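PDB 3HHL: RPA0582 from Rhodopseudomonas palustris, which is of unknown function but belongs to the DUF1330 family, whose members share the dimeric alpha-beta-barrel fold. Local coordinates for residues Gly23-Met27 with Ile92-Val98. Numbering follows the deposited sequence.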
loop_
_atom_site.group_PDB
_atom_site.type_symbol
_atom_site.label_atom_id
_atom_site.label_comp_id
_atom_site.label_asym_id
_atom_site.label_seq_id
_atom_site.Cartn_x
_atom_site.Cartn_y
_atom_site.Cartn_z
ATOM N N GLY C 23 -12.223 -1.649 17.332
ATOM C CA GLY C 23 -10.777 -1.714 17.247
ATOM C C GLY C 23 -10.294 -0.688 16.251
ATOM O O GLY C 23 -11.041 -0.224 15.454
ATOM N N PRO C 24 -9.033 -0.310 16.329
ATOM C CA PRO C 24 -8.478 0.634 15.398
ATOM C C PRO C 24 -8.628 0.144 13.981
ATOM O O PRO C 24 -8.713 -1.061 13.745
ATOM C CB PRO C 24 -6.990 0.638 15.749
ATOM C CG PRO C 24 -6.919 0.177 17.098
ATOM C CD PRO C 24 -8.024 -0.769 17.306
ATOM N N ILE C 25 -8.680 1.102 13.074
ATOM C CA ILE C 25 -8.669 0.878 11.668
ATOM C C ILE C 25 -7.453 1.606 11.172
ATOM O O ILE C 25 -7.138 2.679 11.664
ATOM C CB ILE C 25 -9.928 1.409 10.938
ATOM C CG1 ILE C 25 -10.191 2.888 11.222
ATOM C CG2 ILE C 25 -11.130 0.634 11.380
ATOM C CD1 ILE C 25 -11.311 3.502 10.371
ATOM N N HIS C 26 -6.740 0.984 10.250
ATOM C CA HIS C 26 -5.608 1.585 9.578
ATOM C C HIS C 26 -5.971 1.828 8.150
ATOM O O HIS C 26 -6.417 0.931 7.450
ATOM C CB HIS C 26 -4.393 0.663 9.630
ATOM C CG HIS C 26 -3.609 0.793 10.891
ATOM N ND1 HIS C 26 -2.422 0.127 11.099
ATOM C CD2 HIS C 26 -3.881 1.468 12.038
ATOM C CE1 HIS C 26 -1.996 0.396 12.319
ATOM N NE2 HIS C 26 -2.855 1.213 12.911
HETATM N N MSE C 27 -5.764 3.047 7.716
HETATM C CA MSE C 27 -6.164 3.474 6.408
HETATM C C MSE C 27 -4.890 3.737 5.578
HETATM O O MSE C 27 -4.196 4.751 5.750
HETATM C CB MSE C 27 -6.998 4.723 6.531
HETATM C CG MSE C 27 -8.225 4.584 7.398
HETATM SE SE MSE C 27 -9.477 3.286 6.769
HETATM C CE MSE C 27 -10.134 4.192 5.214
ATOM N N ILE C 92 -0.114 5.628 6.171
ATOM C CA ILE C 92 -1.145 4.936 6.919
ATOM C C ILE C 92 -1.614 5.838 8.023
ATOM O O ILE C 92 -0.792 6.324 8.813
ATOM C CB ILE C 92 -0.642 3.597 7.518
ATOM C CG1 ILE C 92 -0.233 2.615 6.376
ATOM C CG2 ILE C 92 -1.699 3.016 8.435
ATOM C CD1 ILE C 92 0.589 1.369 6.896
ATOM N N ALA C 93 -2.929 6.061 8.078
ATOM C CA ALA C 93 -3.578 6.884 9.115
ATOM C C ALA C 93 -4.269 5.869 9.985
ATOM O O ALA C 93 -4.944 4.985 9.471
ATOM C CB ALA C 93 -4.599 7.883 8.485
ATOM N N GLU C 94 -4.121 5.976 11.292
ATOM C CA GLU C 94 -4.912 5.163 12.237
ATOM C C GLU C 94 -6.063 5.990 12.791
ATOM O O GLU C 94 -5.887 7.153 13.100
ATOM C CB GLU C 94 -4.015 4.727 13.389
ATOM C CG GLU C 94 -4.737 4.185 14.592
ATOM C CD GLU C 94 -3.832 3.408 15.549
ATOM O OE1 GLU C 94 -2.803 2.849 15.062
ATOM O OE2 GLU C 94 -4.160 3.344 16.776
ATOM N N TYR C 95 -7.238 5.383 12.951
ATOM C CA TYR C 95 -8.339 6.010 13.686
ATOM C C TYR C 95 -8.770 5.020 14.730
ATOM O O TYR C 95 -8.600 3.852 14.543
ATOM C CB TYR C 95 -9.481 6.383 12.747
ATOM C CG TYR C 95 -9.039 7.335 11.650
ATOM C CD1 TYR C 95 -8.347 6.862 10.543
ATOM C CD2 TYR C 95 -9.312 8.700 11.714
ATOM C CE1 TYR C 95 -7.945 7.695 9.525
ATOM C CE2 TYR C 95 -8.907 9.556 10.694
ATOM C CZ TYR C 95 -8.212 9.032 9.601
ATOM O OH TYR C 95 -7.747 9.836 8.576
ATOM N N PRO C 96 -9.313 5.488 15.854
ATOM C CA PRO C 96 -9.517 4.537 16.930
ATOM C C PRO C 96 -10.762 3.698 16.716
ATOM O O PRO C 96 -10.981 2.682 17.406
ATOM C CB PRO C 96 -9.635 5.442 18.158
ATOM C CG PRO C 96 -10.014 6.755 17.634
ATOM C CD PRO C 96 -9.467 6.883 16.308
ATOM N N SER C 97 -11.577 4.115 15.760
ATOM C CA SER C 97 -12.822 3.424 15.511
ATOM C C SER C 97 -13.309 3.847 14.142
ATOM O O SER C 97 -12.842 4.848 13.596
ATOM C CB SER C 97 -13.888 3.835 16.537
ATOM O OG SER C 97 -14.273 5.207 16.330
ATOM N N VAL C 98 -14.257 3.073 13.618
ATOM C CA VAL C 98 -14.933 3.406 12.421
ATOM C C VAL C 98 -15.728 4.689 12.644
ATOM O O VAL C 98 -15.740 5.567 11.803
ATOM C CB VAL C 98 -15.863 2.280 11.982
ATOM C CG1 VAL C 98 -16.769 2.732 10.852
ATOM C CG2 VAL C 98 -15.048 1.076 11.553
HETATM O O HOH W 1 -13.063 0.948 17.774
#
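H26 and E94 face each other as a non-hydrogen-bonded pair between antiparallel strands; they share no backbone bond, but their close CA atoms (4.5 Å) let the side chains meet on one face. From H26 CB, which lies 3.8 Å from I92 CG2, the chain turns at chi1 -84° to set CG beside the backbone N, still against that methyl. CD2 lies 3.5 Å from E94 CB, CE1 comes 3.8 Å from E94 OE1, and NE2 donates to that oxygen over 2.7 Å, where E94's extended chain carries it. OE1 lies near the imidazole plane, whereas NE2 approaches from above the carboxylate plane. Histidine suits the place because its ring offers two nitrogens, NE2 for E94 and ND1 for an aromatic side chain of the neighbouring subunit. A leucine in its place would probably leave both partners without their mate.

Paired backbone bonds flank this link at I25–Y95 and M27–A93. On the opposite sheet face, M27 CG packs against Y95 CE1 at 3.8 Å, and I25 CG2 meets V98 CG2. Apolar and aromatic residues suit this face, covered by helices 10-18 and 98-106, which bring F16 and F101 against I25 and M27, while strands 71-80 and 121-128 flank the two central strands joined here.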